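Local coordinates for phage terminase large subunit (PDB 7KS4), which probably acts as an ATP-driven motor that moves viral DNA into empty capsids and as the endonuclease that cuts the genome, this piece being its ATPase domain, at residues A[68-73]-A[79-84]; A[224-229]-A[235-240]; A[248-251]-A[255-258]. All coordinates share one frame; numbering follows the deposited sequence.

Interaction 1: residues A[68-73]-A[79-84]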
loop_
_atom_site.group_PDB
_atom_site.type_symbol
_atom_site.label_atom_id
_atom_site.label_comp_id
_atom_site.label_asym_id
_atom_site.label_seq_id
_atom_site.Cartn_x
_atom_site.Cartn_y
_atom_site.Cartn_z
ATOM N N GLY A 68 7.783 -7.289 -5.735
ATOM C CA GLY A 68 6.620 -6.441 -5.573
ATOM C C GLY A 68 6.823 -5.100 -6.239
ATOM O O GLY A 68 7.947 -4.679 -6.529
ATOM N N TRP A 69 5.704 -4.433 -6.485
ATOM C CA TRP A 69 5.678 -3.096 -7.051
ATOM C C TRP A 69 4.837 -2.198 -6.159
ATOM O O TRP A 69 3.891 -2.659 -5.515
ATOM C CB TRP A 69 5.045 -3.062 -8.457
ATOM C CG TRP A 69 5.829 -3.691 -9.564
ATOM C CD1 TRP A 69 7.060 -4.273 -9.487
ATOM C CD2 TRP A 69 5.417 -3.799 -10.932
ATOM N NE1 TRP A 69 7.441 -4.738 -10.729
ATOM C CE2 TRP A 69 6.448 -4.456 -11.630
ATOM C CE3 TRP A 69 4.272 -3.401 -11.632
ATOM C CZ2 TRP A 69 6.369 -4.723 -12.999
ATOM C CZ3 TRP A 69 4.196 -3.666 -12.988
ATOM C CH2 TRP A 69 5.237 -4.322 -13.657
ATOM N N ILE A 70 5.179 -0.916 -6.138
ATOM C CA ILE A 70 4.246 0.134 -5.752
ATOM C C ILE A 70 3.939 0.940 -7.004
ATOM O O ILE A 70 4.855 1.400 -7.698
ATOM C CB ILE A 70 4.789 1.030 -4.621
ATOM C CG1 ILE A 70 3.749 2.114 -4.260
ATOM C CG2 ILE A 70 6.139 1.629 -4.987
ATOM C CD1 ILE A 70 3.862 3.439 -5.034
ATOM N N ILE A 71 2.653 1.083 -7.308
ATOM C CA ILE A 71 2.193 1.798 -8.491
ATOM C C ILE A 71 1.369 2.985 -8.024
ATOM O O ILE A 71 0.469 2.832 -7.190
ATOM C CB ILE A 71 1.360 0.894 -9.419
ATOM C CG1 ILE A 71 2.037 -0.470 -9.569
ATOM C CG2 ILE A 71 1.162 1.589 -10.781
ATOM C CD1 ILE A 71 1.246 -1.464 -10.383
ATOM N N ALA A 72 1.676 4.158 -8.557
ATOM C CA ALA A 72 0.925 5.377 -8.302
ATOM C C ALA A 72 0.519 5.992 -9.624
ATOM O O ALA A 72 0.923 5.517 -10.693
ATOM C CB ALA A 72 1.763 6.373 -7.483
ATOM N N PRO A 73 -0.303 7.044 -9.603
ATOM C CA PRO A 73 -0.655 7.708 -10.869
ATOM C C PRO A 73 0.534 8.333 -11.576
ATOM O O PRO A 73 0.550 8.380 -12.814
ATOM C CB PRO A 73 -1.677 8.769 -10.439
ATOM C CG PRO A 73 -2.244 8.255 -9.155
ATOM C CD PRO A 73 -1.090 7.567 -8.473
ATOM N N GLU A 79 7.299 7.724 -5.901
ATOM C CA GLU A 79 8.543 7.943 -5.168
ATOM C C GLU A 79 8.316 8.069 -3.671
ATOM O O GLU A 79 9.249 7.841 -2.894
ATOM C CB GLU A 79 9.247 9.205 -5.672
ATOM C CG GLU A 79 9.940 9.053 -7.017
ATOM C CD GLU A 79 10.367 10.388 -7.614
ATOM O OE1 GLU A 79 10.547 11.359 -6.843
ATOM O OE2 GLU A 79 10.516 10.466 -8.853
ATOM N N ILE A 80 7.108 8.438 -3.247
ATOM C CA ILE A 80 6.858 8.643 -1.824
ATOM C C ILE A 80 7.008 7.326 -1.076
ATOM O O ILE A 80 7.865 7.184 -0.197
ATOM C CB ILE A 80 5.471 9.268 -1.598
ATOM C CG1 ILE A 80 5.411 10.646 -2.260
ATOM C CG2 ILE A 80 5.174 9.389 -0.101
ATOM C CD1 ILE A 80 4.038 11.267 -2.258
ATOM N N ILE A 81 6.179 6.339 -1.416
ATOM C CA ILE A 81 6.283 5.049 -0.744
ATOM C C ILE A 81 7.620 4.392 -1.064
ATOM O O ILE A 81 8.278 3.839 -0.176
ATOM C CB ILE A 81 5.092 4.151 -1.121
ATOM C CG1 ILE A 81 3.813 4.705 -0.490
ATOM C CG2 ILE A 81 5.326 2.705 -0.670
ATOM C CD1 ILE A 81 2.540 3.997 -0.936
ATOM N N PHE A 82 8.051 4.451 -2.327
ATOM C CA PHE A 82 9.326 3.841 -2.691
ATOM C C PHE A 82 10.460 4.388 -1.834
ATOM O O PHE A 82 11.281 3.626 -1.315
ATOM C CB PHE A 82 9.633 4.060 -4.170
ATOM C CG PHE A 82 10.898 3.379 -4.617
ATOM C CD1 PHE A 82 12.098 4.074 -4.663
ATOM C CD2 PHE A 82 10.893 2.037 -4.951
ATOM C CE1 PHE A 82 13.268 3.444 -5.057
ATOM C CE2 PHE A 82 12.057 1.403 -5.348
ATOM C CZ PHE A 82 13.246 2.107 -5.398
ATOM N N GLY A 83 10.520 5.710 -1.675
ATOM C CA GLY A 83 11.596 6.306 -0.898
ATOM C C GLY A 83 11.561 5.893 0.561
ATOM O O GLY A 83 12.602 5.725 1.200
ATOM N N ARG A 84 10.361 5.731 1.113
ATOM C CA ARG A 84 10.251 5.292 2.497
ATOM C C ARG A 84 10.667 3.838 2.650
ATOM O O ARG A 84 11.289 3.468 3.653
ATOM C CB ARG A 84 8.830 5.498 2.994
ATOM C CG ARG A 84 8.443 6.945 3.011
ATOM C CD ARG A 84 7.057 7.121 3.528
ATOM N NE ARG A 84 6.606 8.496 3.362
ATOM C CZ ARG A 84 5.675 9.067 4.112
ATOM N NH1 ARG A 84 5.111 8.373 5.087
ATOM N NH2 ARG A 84 5.323 10.325 3.892
#

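Interaction 2: residues A[224-229]-A[235-240]. With SO4 (sulfate ion), chain H.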
loop_
_atom_site.group_PDB
_atom_site.type_symbol
_atom_site.label_atom_id
_atom_site.label_comp_id
_atom_site.label_asym_id
_atom_site.label_seq_id
_atom_site.Cartn_x
_atom_site.Cartn_y
_atom_site.Cartn_z
ATOM N N ALA A 224 -11.608 5.328 6.956
ATOM C CA ALA A 224 -11.360 6.291 8.021
ATOM C C ALA A 224 -11.244 7.679 7.420
ATOM O O ALA A 224 -10.508 7.881 6.449
ATOM C CB ALA A 224 -10.088 5.944 8.806
ATOM N N ALA A 225 -11.977 8.628 7.995
ATOM C CA ALA A 225 -11.748 10.028 7.701
ATOM C C ALA A 225 -10.452 10.483 8.360
ATOM O O ALA A 225 -9.936 9.849 9.282
ATOM C CB ALA A 225 -12.917 10.880 8.202
ATOM N N SER A 226 -9.919 11.599 7.873
ATOM C CA SER A 226 -8.717 12.148 8.486
ATOM C C SER A 226 -8.913 12.349 9.983
ATOM O O SER A 226 -8.000 12.096 10.781
ATOM C CB SER A 226 -8.345 13.462 7.808
ATOM O OG SER A 226 -8.253 13.282 6.406
ATOM N N TRP A 227 -10.109 12.778 10.389
ATOM C CA TRP A 227 -10.366 13.051 11.796
ATOM C C TRP A 227 -10.678 11.795 12.596
ATOM O O TRP A 227 -10.710 11.867 13.829
ATOM C CB TRP A 227 -11.508 14.056 11.942
ATOM C CG TRP A 227 -12.760 13.661 11.238
ATOM C CD1 TRP A 227 -13.679 12.748 11.655
ATOM C CD2 TRP A 227 -13.239 14.175 9.988
ATOM N NE1 TRP A 227 -14.704 12.658 10.742
ATOM C CE2 TRP A 227 -14.457 13.527 9.712
ATOM C CE3 TRP A 227 -12.755 15.120 9.078
ATOM C CZ2 TRP A 227 -15.198 13.792 8.564
ATOM C CZ3 TRP A 227 -13.496 15.385 7.942
ATOM C CH2 TRP A 227 -14.703 14.724 7.696
ATOM N N ASP A 228 -10.912 10.656 11.937
ATOM C CA ASP A 228 -10.927 9.387 12.658
ATOM C C ASP A 228 -9.535 9.031 13.164
ATOM O O ASP A 228 -9.394 8.467 14.256
ATOM C CB ASP A 228 -11.457 8.259 11.766
ATOM C CG ASP A 228 -12.937 8.398 11.456
ATOM O OD1 ASP A 228 -13.691 8.873 12.333
ATOM O OD2 ASP A 228 -13.345 8.025 10.335
ATOM N N VAL A 229 -8.501 9.353 12.392
ATOM C CA VAL A 229 -7.133 9.099 12.822
ATOM C C VAL A 229 -6.593 10.249 13.664
ATOM O O VAL A 229 -5.799 10.023 14.581
ATOM C CB VAL A 229 -6.224 8.854 11.611
ATOM C CG1 VAL A 229 -4.837 8.394 12.080
ATOM C CG2 VAL A 229 -6.859 7.836 10.645
ATOM N N GLU A 235 -11.752 19.801 14.302
ATOM C CA GLU A 235 -12.264 21.163 14.170
ATOM C C GLU A 235 -11.515 21.923 13.081
ATOM O O GLU A 235 -12.127 22.658 12.295
ATOM C CB GLU A 235 -12.182 21.905 15.503
ATOM C CG GLU A 235 -12.764 23.328 15.460
ATOM C CD GLU A 235 -14.268 23.383 15.166
ATOM O OE1 GLU A 235 -14.972 22.384 15.412
ATOM O OE2 GLU A 235 -14.752 24.441 14.697
ATOM N N TRP A 236 -10.196 21.746 12.996
ATOM C CA TRP A 236 -9.449 22.405 11.932
ATOM C C TRP A 236 -9.937 21.947 10.559
ATOM O O TRP A 236 -10.159 22.773 9.667
ATOM C CB TRP A 236 -7.951 22.149 12.088
ATOM C CG TRP A 236 -7.154 22.754 10.973
ATOM C CD1 TRP A 236 -6.799 24.070 10.831
ATOM C CD2 TRP A 236 -6.626 22.074 9.830
ATOM N NE1 TRP A 236 -6.081 24.245 9.671
ATOM C CE2 TRP A 236 -5.960 23.036 9.040
ATOM C CE3 TRP A 236 -6.648 20.744 9.398
ATOM C CZ2 TRP A 236 -5.319 22.706 7.849
ATOM C CZ3 TRP A 236 -6.015 20.422 8.208
ATOM C CH2 TRP A 236 -5.352 21.398 7.455
ATOM N N TYR A 237 -10.126 20.633 10.373
ATOM C CA TYR A 237 -10.676 20.132 9.111
ATOM C C TYR A 237 -12.015 20.786 8.799
ATOM O O TYR A 237 -12.257 21.234 7.672
ATOM C CB TYR A 237 -10.862 18.613 9.158
ATOM C CG TYR A 237 -9.600 17.801 9.240
ATOM C CD1 TYR A 237 -8.542 18.031 8.378
ATOM C CD2 TYR A 237 -9.470 16.790 10.183
ATOM C CE1 TYR A 237 -7.381 17.274 8.459
ATOM C CE2 TYR A 237 -8.319 16.037 10.271
ATOM C CZ TYR A 237 -7.281 16.281 9.410
ATOM O OH TYR A 237 -6.135 15.523 9.499
ATOM N N MET A 238 -12.912 20.820 9.784
ATOM C CA MET A 238 -14.238 21.377 9.553
ATOM C C MET A 238 -14.156 22.852 9.182
ATOM O O MET A 238 -14.906 23.329 8.323
ATOM C CB MET A 238 -15.111 21.175 10.796
ATOM C CG MET A 238 -15.436 19.709 11.106
ATOM S SD MET A 238 -16.254 18.892 9.709
ATOM C CE MET A 238 -16.489 17.220 10.306
ATOM N N GLU A 239 -13.238 23.590 9.808
ATOM C CA GLU A 239 -13.157 25.025 9.571
ATOM C C GLU A 239 -12.523 25.352 8.224
ATOM O O GLU A 239 -12.670 26.482 7.743
ATOM C CB GLU A 239 -12.399 25.687 10.725
ATOM C CG GLU A 239 -13.180 25.624 12.031
ATOM C CD GLU A 239 -12.516 26.358 13.187
ATOM O OE1 GLU A 239 -11.574 27.150 12.946
ATOM O OE2 GLU A 239 -12.954 26.143 14.336
ATOM N N ARG A 240 -11.855 24.385 7.588
ATOM C CA ARG A 240 -11.385 24.580 6.219
ATOM C C ARG A 240 -12.519 24.634 5.208
ATOM O O ARG A 240 -12.304 25.092 4.083
ATOM C CB ARG A 240 -10.440 23.460 5.794
ATOM C CG ARG A 240 -9.159 23.378 6.565
ATOM C CD ARG A 240 -8.151 22.508 5.829
ATOM N NE ARG A 240 -7.634 23.147 4.617
ATOM C CZ ARG A 240 -6.579 22.722 3.924
ATOM N NH1 ARG A 240 -5.906 21.650 4.314
ATOM N NH2 ARG A 240 -6.195 23.374 2.832
HETATM S S SO4 H . -3.179 20.410 1.970
HETATM O O1 SO4 H . -3.153 21.811 2.385
HETATM O O2 SO4 H . -1.980 19.735 2.456
HETATM O O3 SO4 H . -3.219 20.348 0.511
HETATM O O4 SO4 H . -4.354 19.738 2.523
#

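Interaction 3: residues A[248-251]-A[255-258]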
loop_
_atom_site.group_PDB
_atom_site.type_symbol
_atom_site.label_atom_id
_atom_site.label_comp_id
_atom_site.label_asym_id
_atom_site.label_seq_id
_atom_site.Cartn_x
_atom_site.Cartn_y
_atom_site.Cartn_z
ATOM N N GLU A 248 -14.513 18.335 -2.460
ATOM C CA GLU A 248 -13.125 18.072 -2.097
ATOM C C GLU A 248 -13.010 17.727 -0.620
ATOM O O GLU A 248 -12.268 16.810 -0.246
ATOM C CB GLU A 248 -12.253 19.281 -2.442
ATOM C CG GLU A 248 -10.783 19.117 -2.079
ATOM C CD GLU A 248 -9.967 20.363 -2.369
ATOM O OE1 GLU A 248 -10.330 21.106 -3.308
ATOM O OE2 GLU A 248 -8.968 20.602 -1.654
ATOM N N PHE A 249 -13.738 18.448 0.238
ATOM C CA PHE A 249 -13.663 18.183 1.670
ATOM C C PHE A 249 -14.195 16.794 1.999
ATOM O O PHE A 249 -13.549 16.023 2.721
ATOM C CB PHE A 249 -14.439 19.242 2.453
ATOM C CG PHE A 249 -14.608 18.898 3.902
ATOM C CD1 PHE A 249 -13.673 19.304 4.837
ATOM C CD2 PHE A 249 -15.685 18.136 4.322
ATOM C CE1 PHE A 249 -13.823 18.969 6.168
ATOM C CE2 PHE A 249 -15.833 17.791 5.646
ATOM C CZ PHE A 249 -14.901 18.209 6.570
ATOM N N ARG A 250 -15.382 16.458 1.486
ATOM C CA ARG A 250 -15.975 15.160 1.787
ATOM C C ARG A 250 -15.103 14.011 1.293
ATOM O O ARG A 250 -15.090 12.936 1.909
ATOM C CB ARG A 250 -17.372 15.066 1.169
ATOM C CG ARG A 250 -18.412 15.970 1.818
ATOM C CD ARG A 250 -19.786 15.787 1.180
ATOM N NE ARG A 250 -20.804 16.571 1.876
ATOM C CZ ARG A 250 -21.489 16.154 2.937
ATOM N NH1 ARG A 250 -21.284 14.941 3.439
ATOM N NH2 ARG A 250 -22.390 16.951 3.498
ATOM N N GLN A 251 -14.393 14.197 0.177
ATOM C CA GLN A 251 -13.558 13.122 -0.354
ATOM C C GLN A 251 -12.211 13.047 0.346
ATOM O O GLN A 251 -11.806 11.977 0.814
ATOM C CB GLN A 251 -13.322 13.308 -1.851
ATOM C CG GLN A 251 -14.484 12.946 -2.725
ATOM C CD GLN A 251 -14.060 12.758 -4.169
ATOM O OE1 GLN A 251 -13.009 13.245 -4.591
ATOM N NE2 GLN A 251 -14.866 12.033 -4.925
ATOM N N ALA A 255 -13.296 11.017 3.295
ATOM C CA ALA A 255 -13.147 9.728 2.621
ATOM C C ALA A 255 -14.502 9.225 2.126
ATOM O O ALA A 255 -14.780 8.022 2.127
ATOM C CB ALA A 255 -12.476 8.696 3.531
ATOM N N GLU A 256 -15.347 10.156 1.684
ATOM C CA GLU A 256 -16.693 9.828 1.241
ATOM C C GLU A 256 -16.704 9.499 -0.244
ATOM O O GLU A 256 -15.978 10.108 -1.039
ATOM C CB GLU A 256 -17.659 10.980 1.522
ATOM C CG GLU A 256 -17.906 11.206 2.995
ATOM C CD GLU A 256 -18.837 12.367 3.266
ATOM O OE1 GLU A 256 -19.650 12.712 2.382
ATOM O OE2 GLU A 256 -18.743 12.940 4.367
ATOM N N PHE A 257 -17.520 8.509 -0.595
ATOM C CA PHE A 257 -17.804 8.161 -1.981
ATOM C C PHE A 257 -19.009 8.976 -2.430
ATOM O O PHE A 257 -20.129 8.738 -1.967
ATOM C CB PHE A 257 -18.106 6.673 -2.118
ATOM C CG PHE A 257 -16.929 5.771 -1.905
ATOM C CD1 PHE A 257 -16.008 5.571 -2.916
ATOM C CD2 PHE A 257 -16.782 5.072 -0.717
ATOM C CE1 PHE A 257 -14.936 4.712 -2.740
ATOM C CE2 PHE A 257 -15.721 4.212 -0.532
ATOM C CZ PHE A 257 -14.795 4.027 -1.551
ATOM N N VAL A 258 -18.791 9.923 -3.337
ATOM C CA VAL A 258 -19.833 10.844 -3.774
ATOM C C VAL A 258 -20.009 10.703 -5.281
ATOM O O VAL A 258 -19.023 10.666 -6.026
ATOM C CB VAL A 258 -19.496 12.296 -3.390
ATOM C CG1 VAL A 258 -19.236 12.400 -1.894
ATOM C CG2 VAL A 258 -18.283 12.789 -4.154
#

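Interaction 1: residues A[68-73]-A[79-84]
Strand 68-72 and the helical residues 79-84 come nearest at Ile70 and Phe82, whose CA atoms are 7.0 Å apart. No hydrogen bond joins the two segments, and the side-chain atoms that touch across them are all carbons. The helix keeps its own backbone bonds, as from Gly83 N to Glu79 O at 2.8 Å. Ile70 carries the contact, its CB directed at the helix. Because its chi1 of -180° sets CG1 opposite the backbone N, the longer branch runs to Ile81 while CG2 is left for Phe82. Ile70 CG1 lies 4.0 Å from both CB and CG2 of Ile81, so the branch meets the helix close to its backbone; Ile70 CD1 follows at 4.2 Å from Ile81 CB. The two isoleucines pass each other at a slant. On its other branch, Ile70 CG2 is 4.3 Å from Phe82 CB, near the root of that side chain, while Phe82 also packs on Phe132 of strand 126-136. Ile81 also touches Ser49 and Ala52 of helix 48-62 as well as Asp154, and its side chain is about 5 Å from the bound magnesium ion. Arg84, one turn from Ile80, touches ADP and forms a salt bridge with Glu50. This is a beta-alpha unit of the P-loop ATPase fold: strand 67-72, beside the predicted Walker B strand, leads into a helix packed over the sheet next to the nucleotide site.

Interaction 2: residues A[224-229]-A[235-240]
The Trp227 ring has Met238 CE over one face and Ala225 CB over the opposite one, 4.0 Å and 3.4 Å above the ring plane respectively, with Tyr237 CD2 at its edge. This is a Met-aromatic contact between two short consecutive helices, 226-229 and 234-239. The methyl group of Met238 makes a CH-pi contact: CE stands 10° off the normal of the six-membered ring, whereas SD approaches obliquely. Met238 bends at chi2 (-57°), which helps to carry the methyl across the indole. At the edge of the indole, Tyr237 CD2 lies 3.8 Å from both CB and CE3 of Trp227. The far end of the tyrosine reaches Ser226, where Tyr237 CZ and Ser226 CB are 3.4 Å apart; this CB meets the phenol ring obliquely, while Ser226 OG is hydrogen-bonded to the carbonyl oxygen of Arg44. That bond ties Ser226, the first residue of helix 226-229, to the P-loop backbone. Just before it, Ala225 N bonds to Asp228 OD2, which it meets from above the carboxylate plane. At the end of the second segment, Arg240 holds a sulfate ion, likely carried over from crystallisation, by the edge of its guanidinium group, NH1 lying 3.0 Å from sulfate O4.

Interaction 3: residues A[248-251]-A[255-258]
Arg250 and Glu256 both set CG opposite their own carbonyl carbon (chi1 -69° for Arg250) and then run extended, and the two chains cross at a slant, the Glu256 carboxylate lying along the Arg250 chain from CB to NH1. Arg250 NH1 bonds to Glu256 OE1 at 3.0 Å in a salt bridge that lies in the guanidinium plane and uses the syn lone pair of the oxygen. The two flat groups are turned 61° apart. Glu256 OE2 stays 3.4 Å from Arg250 NH1, and OE1 also sits 3.3 Å from Arg250 CD. A second partner, Asp246, pairs with Arg250 NE, which probably limits rotation of the guanidinium. The chain reverses at Ala255, the first residue to leave helical backbone angles (phi 58°): Glu256 N bonds to Arg250 O at 2.8 Å, while Ala255 N gives Gln251 O a weak bond. Gln251 NE2 is 3.6 Å from Val258 CG2 and has a weak hydrogen bond with His260 NE2. The segment leaving helix 246-252 is thus folded back on its last turn, with Ala255 against Cys41 of strand 37-42 and Phe257 against Tyr192 and Phe195 of helix 190-197.

Interaction 1 lies in the buried interior, its centre about 8 Å from that of the chain, whereas interactions 2 and 3 are partly buried, their centres about 22 and 20 Å from it. The chemistry follows: only aliphatic packing joins strand to helix in interaction 1, aromatic and sulfur contacts join two short helices in interaction 2, and backbone bonds with a salt bridge secure a helix exit in interaction 3. The last two are neighbours, with Phe249 CZ 3.4 Å from Trp227 CZ3 and 3.5 Å from Met238 SD, so Phe249 of helix 246-252 packs against both helix 226-229 and helix 234-239. Interaction 1 touches neither, its nearest atoms being about 12 and 13 Å away.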